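Local atomic coordinates of putative endonuclease/exonuclease/phosphatase family protein (Bacteroides thetaiotaomicron, PDB entry 3MPR), a protein that probably acts as a metal-dependent nuclease of the DNase I-like endonuclease/exonuclease/phosphatase family, its exact substrate not being established. Residues A[14-19]-A[49-54]; A[29-34]-A[246-251]; A[55-60]-A[83-88]; A[118-123]-A[142-147]. All blocks are in the same frame, centred on the assembly; numbering follows the deposited sequence.

Contact 1 (A[14-19]-A[49-54])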
loop_
_atom_site.group_PDB
_atom_site.type_symbol
_atom_site.label_atom_id
_atom_site.label_comp_id
_atom_site.label_asym_id
_atom_site.label_seq_id
_atom_site.Cartn_x
_atom_site.Cartn_y
_atom_site.Cartn_z
ATOM N N LEU A 14 -15.865 5.250 -5.448
ATOM C CA LEU A 14 -15.182 6.542 -5.538
ATOM C C LEU A 14 -16.036 7.702 -5.018
ATOM O O LEU A 14 -15.566 8.841 -4.937
ATOM C CB LEU A 14 -14.718 6.805 -6.978
ATOM C CG LEU A 14 -13.824 5.721 -7.601
ATOM C CD1 LEU A 14 -13.113 6.264 -8.836
ATOM C CD2 LEU A 14 -12.806 5.197 -6.599
ATOM N N ARG A 15 -17.286 7.400 -4.675
ATOM C CA ARG A 15 -18.227 8.388 -4.135
ATOM C C ARG A 15 -18.694 9.411 -5.181
ATOM O O ARG A 15 -17.901 10.168 -5.749
ATOM C CB ARG A 15 -17.640 9.090 -2.908
ATOM C CG ARG A 15 -18.590 10.076 -2.232
ATOM C CD ARG A 15 -19.876 9.373 -1.809
ATOM N NE ARG A 15 -20.772 10.236 -1.039
ATOM C CZ ARG A 15 -22.059 9.964 -0.853
ATOM N NH1 ARG A 15 -22.581 8.867 -1.392
ATOM N NH2 ARG A 15 -22.823 10.784 -0.145
ATOM N N ASN A 16 -19.993 9.425 -5.444
ATOM C CA ASN A 16 -20.521 10.332 -6.452
ATOM C C ASN A 16 -20.206 11.787 -6.099
ATOM O O ASN A 16 -20.213 12.174 -4.929
ATOM C CB ASN A 16 -22.026 10.129 -6.625
ATOM C CG ASN A 16 -22.818 10.677 -5.466
ATOM O OD1 ASN A 16 -23.208 9.946 -4.560
ATOM N ND2 ASN A 16 -23.055 11.980 -5.484
ATOM N N ALA A 17 -19.921 12.584 -7.117
ATOM C CA ALA A 17 -19.626 13.996 -6.907
ATOM C C ALA A 17 -20.905 14.759 -6.578
ATOM O O ALA A 17 -21.854 14.751 -7.357
ATOM C CB ALA A 17 -18.937 14.584 -8.119
ATOM N N ASN A 18 -20.927 15.399 -5.412
ATOM C CA ASN A 18 -22.088 16.180 -4.970
ATOM C C ASN A 18 -21.691 17.371 -4.100
ATOM O O ASN A 18 -20.585 17.414 -3.553
ATOM C CB ASN A 18 -23.081 15.303 -4.201
ATOM C CG ASN A 18 -22.505 14.769 -2.903
ATOM O OD1 ASN A 18 -22.568 15.430 -1.861
ATOM N ND2 ASN A 18 -21.932 13.562 -2.959
ATOM N N GLY A 19 -22.614 18.320 -3.956
ATOM C CA GLY A 19 -22.361 19.552 -3.225
ATOM C C GLY A 19 -22.211 19.423 -1.719
ATOM O O GLY A 19 -21.498 20.215 -1.101
ATOM N N THR A 49 -15.160 0.220 -10.145
ATOM C CA THR A 49 -15.499 1.424 -9.398
ATOM C C THR A 49 -17.011 1.533 -9.241
ATOM O O THR A 49 -17.763 0.963 -10.026
ATOM C CB THR A 49 -15.004 2.686 -10.119
ATOM O OG1 THR A 49 -15.696 2.830 -11.373
ATOM C CG2 THR A 49 -13.492 2.616 -10.349
ATOM N N GLN A 50 -17.460 2.277 -8.239
ATOM C CA GLN A 50 -18.882 2.548 -8.108
ATOM C C GLN A 50 -19.125 4.042 -7.885
ATOM O O GLN A 50 -18.236 4.769 -7.426
ATOM C CB GLN A 50 -19.510 1.705 -6.995
ATOM C CG GLN A 50 -19.222 0.201 -7.107
ATOM C CD GLN A 50 -17.875 -0.202 -6.524
ATOM O OE1 GLN A 50 -17.462 0.289 -5.469
ATOM N NE2 GLN A 50 -17.185 -1.120 -7.203
ATOM N N GLU A 51 -20.327 4.477 -8.253
ATOM C CA GLU A 51 -20.847 5.825 -7.995
ATOM C C GLU A 51 -20.413 6.953 -8.922
ATOM O O GLU A 51 -20.851 8.086 -8.746
ATOM C CB GLU A 51 -20.634 6.248 -6.540
ATOM C CG GLU A 51 -21.450 5.441 -5.554
ATOM C CD GLU A 51 -21.606 6.115 -4.197
ATOM O OE1 GLU A 51 -21.586 7.370 -4.128
ATOM O OE2 GLU A 51 -21.785 5.382 -3.201
ATOM N N CYS A 52 -19.563 6.678 -9.899
ATOM C CA CYS A 52 -19.088 7.768 -10.749
ATOM C C CYS A 52 -20.122 8.234 -11.770
ATOM O O CYS A 52 -20.680 7.433 -12.504
ATOM C CB CYS A 52 -17.839 7.347 -11.509
ATOM S SG CYS A 52 -16.369 7.259 -10.470
ATOM N N PHE A 53 -20.330 9.539 -11.843
ATOM C CA PHE A 53 -21.035 10.106 -12.974
ATOM C C PHE A 53 -20.035 10.178 -14.118
ATOM O O PHE A 53 -18.835 10.047 -13.906
ATOM C CB PHE A 53 -21.586 11.492 -12.625
ATOM C CG PHE A 53 -22.693 11.466 -11.619
ATOM C CD1 PHE A 53 -23.927 10.937 -11.945
ATOM C CD2 PHE A 53 -22.510 11.999 -10.354
ATOM C CE1 PHE A 53 -24.954 10.916 -11.023
ATOM C CE2 PHE A 53 -23.532 11.978 -9.426
ATOM C CZ PHE A 53 -24.757 11.435 -9.762
ATOM N N LEU A 54 -20.512 10.374 -15.340
ATOM C CA LEU A 54 -19.604 10.359 -16.475
ATOM C C LEU A 54 -18.474 11.381 -16.331
ATOM O O LEU A 54 -17.342 11.107 -16.708
ATOM C CB LEU A 54 -20.368 10.588 -17.789
ATOM C CG LEU A 54 -19.526 10.646 -19.068
ATOM C CD1 LEU A 54 -18.752 9.354 -19.282
ATOM C CD2 LEU A 54 -20.398 10.963 -20.286
#
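Glu51 reaches Arg15 with CG anti to its carbonyl carbon (chi1 -67°) and the chain then extended, whereas CG of Arg15 is anti to the backbone N and the chain bends at chi2. The two side chains form a salt bridge, 3.3 Å from Arg15 NH1 to Glu51 OE1, using the syn lone pair of that oxygen, although OE1 is tilted from the guanidinium plane. The backbone N of Asn16 donates to the same OE1 at 2.9 Å in a nearly straight bond (169°) that arrives on its anti side, tilted out of the carboxylate plane. Two N-H groups thus grip one carboxylate oxygen, while Asn13 holds OE2 and Asp21 pairs with Arg15 NE. One residue before Arg15, Leu14 N binds Gln50 O at 3.1 Å, and Leu14 CD1 packs on Cys52 SG at 3.8 Å and on Thr49 CG2. Phe53 brings CE2 to within 3.7 Å of Asn16 CB, with Ala17 O near the ring edge. Glu51 is a magnesium ligand in a structure of this protein, though no metal is bound to this chain. Two donors on OE1 and one on OE2 would probably hold its carboxylate in a fixed orientation for the metal.

Contact 2 (A[29-34]-A[246-251]); sequences GQRYPV and DTYRSV. With ACY (acetic acid), chain E.
The Tyr248 ring takes Val34 CG2 over one face and Gln30 NE2 at its edge, in plane. The methyl sits 4.3 Å from the ring centroid, 26° off the normal, a CH-pi contact whose nearest ring atom is CG, 3.9 Å from Val34 CG2. At the far end of the ring Gln30 NE2 donates to Tyr248 OH over 2.9 Å in a bond of 163°, and the hydroxyl lies in the plane of the amide, which is itself turned steeply against the ring. Gln30 reaches the phenol because its chain is extended, with CG anti to the backbone N (chi1 172°). Arg31 CG also approaches Tyr248 OH, at 3.7 Å, but its guanidinium leads away to Pro277, Leu14 and Arg15. An acetate, probably from the crystallisation liquor, accepts a hydrogen bond from Arg249 N to its OXT at 3.0 Å. Strand 248-251 pairs with strand 272-275, and Val34 also packs on Leu210 of the second subunit. An alanine in place of Tyr248 would probably leave Gln30 NE2 without this acceptor and open a gap beside Val34. Helix 28-41 is therefore joined to the two-stranded sheet chiefly through Tyr248, which combines an apolar face with a polar tip.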
loop_
_atom_site.group_PDB
_atom_site.type_symbol
_atom_site.label_atom_id
_atom_site.label_comp_id
_atom_site.label_asym_id
_atom_site.label_seq_id
_atom_site.Cartn_x
_atom_site.Cartn_y
_atom_site.Cartn_z
ATOM N N GLY A 29 -13.213 17.249 -6.494
ATOM C CA GLY A 29 -12.065 17.865 -7.130
ATOM C C GLY A 29 -10.795 17.782 -6.305
ATOM O O GLY A 29 -9.695 17.681 -6.842
ATOM N N GLN A 30 -10.956 17.809 -4.990
ATOM C CA GLN A 30 -9.841 17.677 -4.063
ATOM C C GLN A 30 -9.416 16.208 -3.887
ATOM O O GLN A 30 -8.231 15.910 -3.731
ATOM C CB GLN A 30 -10.253 18.295 -2.721
ATOM C CG GLN A 30 -9.287 18.090 -1.578
ATOM C CD GLN A 30 -9.685 18.871 -0.335
ATOM O OE1 GLN A 30 -9.537 20.089 -0.291
ATOM N NE2 GLN A 30 -10.183 18.169 0.683
ATOM N N ARG A 31 -10.386 15.300 -3.944
ATOM C CA ARG A 31 -10.173 13.885 -3.599
ATOM C C ARG A 31 -9.579 13.067 -4.723
ATOM O O ARG A 31 -8.707 12.232 -4.500
ATOM C CB ARG A 31 -11.506 13.201 -3.256
ATOM C CG ARG A 31 -12.201 13.709 -2.031
ATOM C CD ARG A 31 -13.323 12.771 -1.606
ATOM N NE ARG A 31 -14.498 12.768 -2.479
ATOM C CZ ARG A 31 -14.792 11.785 -3.328
ATOM N NH1 ARG A 31 -13.973 10.731 -3.445
ATOM N NH2 ARG A 31 -15.906 11.854 -4.061
ATOM N N TYR A 32 -10.093 13.263 -5.934
ATOM C CA TYR A 32 -9.789 12.332 -7.013
ATOM C C TYR A 32 -8.321 12.266 -7.442
ATOM O O TYR A 32 -7.845 11.206 -7.836
ATOM C CB TYR A 32 -10.764 12.489 -8.203
ATOM C CG TYR A 32 -10.350 13.440 -9.312
ATOM C CD1 TYR A 32 -9.364 13.097 -10.221
ATOM C CD2 TYR A 32 -10.990 14.667 -9.468
ATOM C CE1 TYR A 32 -8.997 13.966 -11.247
ATOM C CE2 TYR A 32 -10.633 15.537 -10.473
ATOM C CZ TYR A 32 -9.644 15.186 -11.362
ATOM O OH TYR A 32 -9.308 16.060 -12.368
ATOM N N PRO A 33 -7.585 13.386 -7.345
ATOM C CA PRO A 33 -6.169 13.255 -7.682
ATOM C C PRO A 33 -5.461 12.277 -6.736
ATOM O O PRO A 33 -4.559 11.568 -7.170
ATOM C CB PRO A 33 -5.635 14.678 -7.506
ATOM C CG PRO A 33 -6.847 15.556 -7.793
ATOM C CD PRO A 33 -7.978 14.791 -7.135
ATOM N N VAL A 34 -5.883 12.225 -5.476
ATOM C CA VAL A 34 -5.326 11.256 -4.513
ATOM C C VAL A 34 -5.760 9.823 -4.851
ATOM O O VAL A 34 -4.947 8.890 -4.844
ATOM C CB VAL A 34 -5.746 11.610 -3.066
ATOM C CG1 VAL A 34 -5.088 10.661 -2.059
ATOM C CG2 VAL A 34 -5.366 13.059 -2.748
ATOM N N ASP A 246 -4.852 4.568 3.272
ATOM C CA ASP A 246 -4.048 5.758 2.996
ATOM C C ASP A 246 -4.921 6.991 3.186
ATOM O O ASP A 246 -6.091 6.985 2.795
ATOM C CB ASP A 246 -3.536 5.766 1.547
ATOM C CG ASP A 246 -2.774 4.511 1.156
ATOM O OD1 ASP A 246 -3.101 3.405 1.639
ATOM O OD2 ASP A 246 -1.868 4.640 0.296
ATOM N N THR A 247 -4.365 8.044 3.782
ATOM C CA THR A 247 -5.096 9.307 3.909
ATOM C C THR A 247 -4.262 10.499 3.459
ATOM O O THR A 247 -3.029 10.500 3.581
ATOM C CB THR A 247 -5.532 9.578 5.380
ATOM O OG1 THR A 247 -4.415 9.368 6.250
ATOM C CG2 THR A 247 -6.662 8.660 5.797
ATOM N N TYR A 248 -4.941 11.523 2.957
ATOM C CA TYR A 248 -4.286 12.782 2.644
ATOM C C TYR A 248 -4.623 13.806 3.733
ATOM O O TYR A 248 -5.213 13.450 4.758
ATOM C CB TYR A 248 -4.655 13.266 1.227
ATOM C CG TYR A 248 -6.081 13.780 1.026
ATOM C CD1 TYR A 248 -6.333 15.140 0.960
ATOM C CD2 TYR A 248 -7.151 12.912 0.849
ATOM C CE1 TYR A 248 -7.607 15.630 0.751
ATOM C CE2 TYR A 248 -8.453 13.397 0.634
ATOM C CZ TYR A 248 -8.663 14.765 0.587
ATOM O OH TYR A 248 -9.920 15.297 0.393
ATOM N N ARG A 249 -4.229 15.060 3.539
ATOM C CA ARG A 249 -4.461 16.072 4.569
ATOM C C ARG A 249 -5.020 17.324 3.938
ATOM O O ARG A 249 -4.671 17.658 2.807
ATOM C CB ARG A 249 -3.170 16.431 5.308
ATOM C CG ARG A 249 -2.488 15.264 6.042
ATOM C CD ARG A 249 -3.199 14.844 7.342
ATOM N NE ARG A 249 -2.444 13.764 7.981
ATOM C CZ ARG A 249 -2.595 12.477 7.688
ATOM N NH1 ARG A 249 -3.511 12.107 6.795
ATOM N NH2 ARG A 249 -1.841 11.560 8.294
ATOM N N SER A 250 -5.860 18.032 4.686
ATOM C CA SER A 250 -6.347 19.332 4.244
ATOM C C SER A 250 -6.189 20.335 5.372
ATOM O O SER A 250 -6.053 19.961 6.536
ATOM C CB SER A 250 -7.814 19.240 3.820
ATOM O OG SER A 250 -8.618 18.922 4.941
ATOM N N VAL A 251 -6.182 21.615 5.023
ATOM C CA VAL A 251 -6.115 22.661 6.034
ATOM C C VAL A 251 -7.460 22.789 6.731
ATOM O O VAL A 251 -8.502 22.867 6.080
ATOM C CB VAL A 251 -5.726 24.014 5.424
ATOM C CG1 VAL A 251 -5.782 25.114 6.486
ATOM C CG2 VAL A 251 -4.337 23.929 4.817
HETATM C C ACY E . -1.807 15.737 0.524
HETATM O O ACY E . -2.760 15.865 -0.285
HETATM O OXT ACY E . -1.912 15.311 1.707
HETATM C CH3 ACY E . -0.450 16.113 0.011
#

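Contact 3 (A[55-60]-A[83-88])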
loop_
_atom_site.group_PDB
_atom_site.type_symbol
_atom_site.label_atom_id
_atom_site.label_comp_id
_atom_site.label_asym_id
_atom_site.label_seq_id
_atom_site.Cartn_x
_atom_site.Cartn_y
_atom_site.Cartn_z
ATOM N N HIS A 55 -18.767 12.564 -15.799
ATOM C CA HIS A 55 -17.713 13.563 -15.686
ATOM C C HIS A 55 -16.576 13.091 -14.777
ATOM O O HIS A 55 -15.407 13.364 -15.047
ATOM C CB HIS A 55 -18.248 14.947 -15.287
ATOM C CG HIS A 55 -18.650 15.073 -13.849
ATOM N ND1 HIS A 55 -19.920 14.779 -13.400
ATOM C CD2 HIS A 55 -17.971 15.532 -12.773
ATOM C CE1 HIS A 55 -19.996 15.023 -12.104
ATOM N NE2 HIS A 55 -18.825 15.481 -11.699
ATOM N N GLN A 56 -16.926 12.358 -13.723
ATOM C CA GLN A 56 -15.929 11.778 -12.826
ATOM C C GLN A 56 -15.087 10.702 -13.520
ATOM O O GLN A 56 -13.891 10.563 -13.252
ATOM C CB GLN A 56 -16.627 11.165 -11.616
ATOM C CG GLN A 56 -17.336 12.168 -10.727
ATOM C CD GLN A 56 -17.987 11.491 -9.556
ATOM O OE1 GLN A 56 -17.322 11.155 -8.573
ATOM N NE2 GLN A 56 -19.283 11.256 -9.658
ATOM N N LEU A 57 -15.715 9.918 -14.394
ATOM C CA LEU A 57 -14.980 8.904 -15.151
ATOM C C LEU A 57 -13.951 9.566 -16.057
ATOM O O LEU A 57 -12.823 9.085 -16.188
ATOM C CB LEU A 57 -15.942 8.035 -15.968
ATOM C CG LEU A 57 -16.917 7.179 -15.145
ATOM C CD1 LEU A 57 -17.881 6.466 -16.077
ATOM C CD2 LEU A 57 -16.146 6.160 -14.282
ATOM N N LYS A 58 -14.339 10.677 -16.687
ATOM C CA LYS A 58 -13.427 11.385 -17.587
ATOM C C LYS A 58 -12.240 11.978 -16.824
ATOM O O LYS A 58 -11.109 11.956 -17.298
ATOM C CB LYS A 58 -14.184 12.472 -18.362
ATOM C CG LYS A 58 -15.024 11.877 -19.486
ATOM C CD LYS A 58 -15.896 12.922 -20.152
ATOM C CE LYS A 58 -16.731 12.301 -21.267
ATOM N NZ LYS A 58 -17.665 13.333 -21.815
ATOM N N ASP A 59 -12.513 12.507 -15.639
ATOM C CA ASP A 59 -11.459 13.009 -14.761
ATOM C C ASP A 59 -10.485 11.897 -14.401
ATOM O O ASP A 59 -9.264 12.089 -14.402
ATOM C CB ASP A 59 -12.049 13.541 -13.453
ATOM C CG ASP A 59 -12.949 14.736 -13.655
ATOM O OD1 ASP A 59 -12.857 15.370 -14.726
ATOM O OD2 ASP A 59 -13.739 15.036 -12.731
HETATM N N MSE A 60 -11.025 10.734 -14.066
HETATM C CA MSE A 60 -10.168 9.632 -13.634
HETATM C C MSE A 60 -9.301 9.152 -14.780
HETATM O O MSE A 60 -8.105 8.946 -14.612
HETATM C CB MSE A 60 -10.992 8.479 -13.042
HETATM C CG MSE A 60 -11.594 8.791 -11.677
HETATM SE SE MSE A 60 -10.190 9.010 -10.299
HETATM C CE MSE A 60 -9.244 7.346 -10.610
ATOM N N HIS A 83 -22.261 5.021 -12.557
ATOM C CA HIS A 83 -21.754 3.875 -13.305
ATOM C C HIS A 83 -21.196 2.827 -12.352
ATOM O O HIS A 83 -20.845 3.128 -11.197
ATOM C CB HIS A 83 -20.611 4.293 -14.240
ATOM C CG HIS A 83 -21.018 5.229 -15.342
ATOM N ND1 HIS A 83 -21.456 6.514 -15.107
ATOM C CD2 HIS A 83 -21.016 5.075 -16.690
ATOM C CE1 HIS A 83 -21.723 7.105 -16.260
ATOM N NE2 HIS A 83 -21.454 6.256 -17.236
ATOM N N SER A 84 -21.118 1.599 -12.856
ATOM C CA SER A 84 -20.288 0.555 -12.272
ATOM C C SER A 84 -19.089 0.365 -13.197
ATOM O O SER A 84 -18.820 -0.739 -13.679
ATOM C CB SER A 84 -21.086 -0.743 -12.154
ATOM O OG SER A 84 -22.160 -0.576 -11.235
ATOM N N ALA A 85 -18.370 1.450 -13.462
ATOM C CA ALA A 85 -17.334 1.410 -14.486
ATOM C C ALA A 85 -16.132 0.563 -14.077
ATOM O O ALA A 85 -15.708 0.603 -12.926
ATOM C CB ALA A 85 -16.894 2.809 -14.846
ATOM N N ILE A 86 -15.585 -0.184 -15.034
ATOM C CA ILE A 86 -14.366 -0.985 -14.819
ATOM C C ILE A 86 -13.191 -0.316 -15.529
ATOM O O ILE A 86 -13.279 -0.018 -16.723
ATOM C CB ILE A 86 -14.554 -2.430 -15.346
ATOM C CG1 ILE A 86 -15.680 -3.135 -14.577
ATOM C CG2 ILE A 86 -13.253 -3.241 -15.258
ATOM C CD1 ILE A 86 -16.268 -4.364 -15.312
ATOM N N PHE A 87 -12.115 -0.040 -14.787
ATOM C CA PHE A 87 -10.904 0.546 -15.349
ATOM C C PHE A 87 -9.861 -0.546 -15.521
ATOM O O PHE A 87 -9.784 -1.463 -14.705
ATOM C CB PHE A 87 -10.334 1.635 -14.411
ATOM C CG PHE A 87 -11.066 2.953 -14.477
ATOM C CD1 PHE A 87 -12.285 3.123 -13.838
ATOM C CD2 PHE A 87 -10.505 4.032 -15.140
ATOM C CE1 PHE A 87 -12.949 4.326 -13.893
ATOM C CE2 PHE A 87 -11.167 5.243 -15.193
ATOM C CZ PHE A 87 -12.392 5.389 -14.566
ATOM N N TYR A 88 -9.044 -0.452 -16.569
ATOM C CA TYR A 88 -8.013 -1.459 -16.793
ATOM C C TYR A 88 -6.833 -0.855 -17.537
ATOM O O TYR A 88 -6.978 0.163 -18.214
ATOM C CB TYR A 88 -8.579 -2.654 -17.563
ATOM C CG TYR A 88 -9.017 -2.283 -18.957
ATOM C CD1 TYR A 88 -10.209 -1.611 -19.169
ATOM C CD2 TYR A 88 -8.221 -2.573 -20.060
ATOM C CE1 TYR A 88 -10.613 -1.248 -20.448
ATOM C CE2 TYR A 88 -8.618 -2.217 -21.338
ATOM C CZ TYR A 88 -9.820 -1.556 -21.518
ATOM O OH TYR A 88 -10.236 -1.178 -22.772
#
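Leu57 projects from helix 54-63 as a forked bump, and its two methyls enter different parts of a hollow lined by His83, Ala85 and Phe87. CD1 sits over the centre of the His83 imidazole, 3.5 Å from the ring centroid and 13° off the normal, which makes a close CH-pi contact. The other branch, CD2, presses against Ala85 CB at 3.5 Å, tighter than usual for two carbons, and meets the edge of the Phe87 ring at CE1, 3.7 Å away. The small alanine methyl forms the floor between the two rings. One turn further along the helix, CB of Met60, a selenomethionine, lies 3.7 Å from Phe87 CZ, and the tip of the phenyl ring is lodged between Leu57 and Met60. Phe87 CG lies anti to the carbonyl carbon (chi1 -78°), and the ring beyond it reaches both residues. A hydrogen bond from His83 ND1 to Cys52 O also holds the imidazole, while Phe47 and Tyr69 meet the phenyl ring. His83, Ala85 and Phe87 all point toward the helix, although strand 86-89 starts only at Ile86. This is helix-on-sheet packing of the alpha/beta sandwich characteristic of the DNase I-like fold.

Contact 4 (A[118-123]-A[142-147])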
loop_
_atom_site.group_PDB
_atom_site.type_symbol
_atom_site.label_atom_id
_atom_site.label_comp_id
_atom_site.label_asym_id
_atom_site.label_seq_id
_atom_site.Cartn_x
_atom_site.Cartn_y
_atom_site.Cartn_z
ATOM N N LEU A 118 -33.796 2.034 -6.416
ATOM C CA LEU A 118 -33.111 2.630 -7.560
ATOM C C LEU A 118 -32.707 1.567 -8.581
ATOM O O LEU A 118 -32.479 0.415 -8.218
ATOM C CB LEU A 118 -31.876 3.409 -7.096
ATOM C CG LEU A 118 -32.037 4.882 -6.693
ATOM C CD1 LEU A 118 -33.282 5.112 -5.874
ATOM C CD2 LEU A 118 -30.807 5.367 -5.936
ATOM N N PRO A 119 -32.620 1.947 -9.865
ATOM C CA PRO A 119 -32.047 0.994 -10.825
ATOM C C PRO A 119 -30.589 0.755 -10.477
ATOM O O PRO A 119 -29.917 1.654 -9.977
ATOM C CB PRO A 119 -32.147 1.727 -12.163
ATOM C CG PRO A 119 -32.165 3.196 -11.779
ATOM C CD PRO A 119 -32.952 3.240 -10.493
ATOM N N ARG A 120 -30.114 -0.455 -10.722
ATOM C CA ARG A 120 -28.757 -0.842 -10.339
ATOM C C ARG A 120 -28.171 -1.613 -11.504
ATOM O O ARG A 120 -28.840 -2.460 -12.092
ATOM C CB ARG A 120 -28.788 -1.717 -9.086
ATOM C CG ARG A 120 -29.501 -1.071 -7.901
ATOM C CD ARG A 120 -28.690 0.075 -7.313
ATOM N NE ARG A 120 -29.347 0.665 -6.150
ATOM C CZ ARG A 120 -28.745 1.459 -5.266
ATOM N NH1 ARG A 120 -27.464 1.771 -5.410
ATOM N NH2 ARG A 120 -29.429 1.944 -4.232
ATOM N N ILE A 121 -26.927 -1.320 -11.847
ATOM C CA ILE A 121 -26.341 -1.876 -13.051
ATOM C C ILE A 121 -25.099 -2.694 -12.717
ATOM O O ILE A 121 -24.347 -2.357 -11.800
ATOM C CB ILE A 121 -26.018 -0.753 -14.076
ATOM C CG1 ILE A 121 -25.811 -1.326 -15.485
ATOM C CG2 ILE A 121 -24.797 0.074 -13.633
ATOM C CD1 ILE A 121 -25.561 -0.264 -16.551
ATOM N N CYS A 122 -24.924 -3.795 -13.440
ATOM C CA CYS A 122 -23.703 -4.575 -13.390
ATOM C C CYS A 122 -23.039 -4.450 -14.754
ATOM O O CYS A 122 -23.668 -4.723 -15.782
ATOM C CB CYS A 122 -24.007 -6.042 -13.074
ATOM S SG CYS A 122 -22.557 -7.100 -13.129
ATOM N N SER A 123 -21.789 -3.992 -14.766
ATOM C CA SER A 123 -21.019 -3.898 -15.994
ATOM C C SER A 123 -19.935 -4.968 -15.975
ATOM O O SER A 123 -19.418 -5.328 -14.919
ATOM C CB SER A 123 -20.379 -2.513 -16.142
ATOM O OG SER A 123 -21.364 -1.501 -16.176
ATOM N N HIS A 142 -23.114 -2.378 -8.006
ATOM C CA HIS A 142 -23.434 -1.637 -6.799
ATOM C C HIS A 142 -24.874 -1.993 -6.464
ATOM O O HIS A 142 -25.789 -1.647 -7.208
ATOM C CB HIS A 142 -23.297 -0.131 -7.053
ATOM C CG HIS A 142 -23.498 0.707 -5.830
ATOM N ND1 HIS A 142 -23.255 2.063 -5.808
ATOM C CD2 HIS A 142 -23.911 0.378 -4.583
ATOM C CE1 HIS A 142 -23.516 2.536 -4.600
ATOM N NE2 HIS A 142 -23.921 1.534 -3.839
HETATM N N MSE A 143 -25.056 -2.713 -5.361
HETATM C CA MSE A 143 -26.352 -3.256 -4.955
HETATM C C MSE A 143 -27.301 -2.184 -4.400
HETATM O O MSE A 143 -26.870 -1.100 -4.010
HETATM C CB MSE A 143 -26.139 -4.319 -3.883
HETATM C CG MSE A 143 -25.405 -5.565 -4.331
HETATM SE SE MSE A 143 -26.595 -6.629 -5.465
HETATM C CE MSE A 143 -26.003 -8.403 -4.940
ATOM N N ASP A 144 -28.596 -2.498 -4.344
ATOM C CA ASP A 144 -29.569 -1.558 -3.798
ATOM C C ASP A 144 -29.524 -1.609 -2.271
ATOM O O ASP A 144 -29.295 -2.669 -1.692
ATOM C CB ASP A 144 -30.978 -1.883 -4.295
ATOM C CG ASP A 144 -31.969 -0.778 -3.985
ATOM O OD1 ASP A 144 -32.823 -0.963 -3.092
ATOM O OD2 ASP A 144 -31.876 0.280 -4.622
ATOM N N HIS A 145 -29.746 -0.473 -1.615
ATOM C CA HIS A 145 -29.629 -0.434 -0.155
ATOM C C HIS A 145 -30.918 -0.823 0.565
ATOM O O HIS A 145 -30.879 -1.226 1.723
ATOM C CB HIS A 145 -29.156 0.943 0.317
ATOM C CG HIS A 145 -30.041 2.068 -0.120
ATOM N ND1 HIS A 145 -30.308 2.333 -1.445
ATOM C CD2 HIS A 145 -30.727 2.992 0.594
ATOM C CE1 HIS A 145 -31.118 3.374 -1.531
ATOM N NE2 HIS A 145 -31.380 3.798 -0.307
ATOM N N ILE A 146 -32.047 -0.712 -0.129
ATOM C CA ILE A 146 -33.359 -0.991 0.456
ATOM C C ILE A 146 -33.884 -2.389 0.130
ATOM O O ILE A 146 -34.403 -3.081 1.005
ATOM C CB ILE A 146 -34.426 0.014 -0.034
ATOM C CG1 ILE A 146 -34.058 1.451 0.355
ATOM C CG2 ILE A 146 -35.807 -0.374 0.494
ATOM C CD1 ILE A 146 -33.737 1.640 1.823
ATOM N N GLY A 147 -33.751 -2.799 -1.130
ATOM C CA GLY A 147 -34.347 -4.043 -1.587
ATOM C C GLY A 147 -33.593 -5.304 -1.217
ATOM O O GLY A 147 -32.653 -5.698 -1.903
HETATM O O HOH W 1 -25.800 0.612 -9.593
#
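Strand 135-142 ends at His142, whose side chain lies about 4 Å from that of the magnesium ligand Glu51, and an Asx turn at Asp144 shapes the loop that follows. Asp144 CG lies anti to the backbone N (chi1 -168°), and Arg120 grips the carboxylate side-on, NE and NH2 each 3.0 Å from Asp144 OD2, NE on the anti lone pair of OD2 and NH2 from above the carboxylate plane. Leu118 N adds a third donor to OD2 at 3.2 Å. The other oxygen, OD1, accepts from Ile146 N and from Gly147 N, the latter at 2.8 Å. Met143 O and Asp144 CA lie over one guanidinium face, and Arg120 NH1 stands over the centre of the His142 ring, 3.8 Å above its plane. A water bridges Ile121 N and His142 O. An alanine in place of Asp144 would probably leave Arg120 without its carboxylate mate and set the turn at Ile146 and Gly147 free to shift. The contact joins the segment leading into strand 121-129, which lies between strands 93-102 and 135-142, to the loop before helix 148-164.

Contacts 1 and 3 are neighbours, their centres about 9 Å apart, and share the sheet in which strands 46-50 and 86-89 lie side by side; a probable hydrogen bond from Thr49 OG1 to Ala85 O is among the links between them. Contact 4 belongs to the other large sheet, its centre about 14 Å from that of contact 1, where His142 packs against Glu51. Contact 2 is peripheral, about 28 Å from contact 4 between centres, but it touches contact 1 through helix 28-41. Along the chain contacts 1, 3 and 4 follow in series, while contact 2 spans both 3 and 4 and its segments alternate with those of contact 1. Loops from both sheets thus converge around the magnesium ligand.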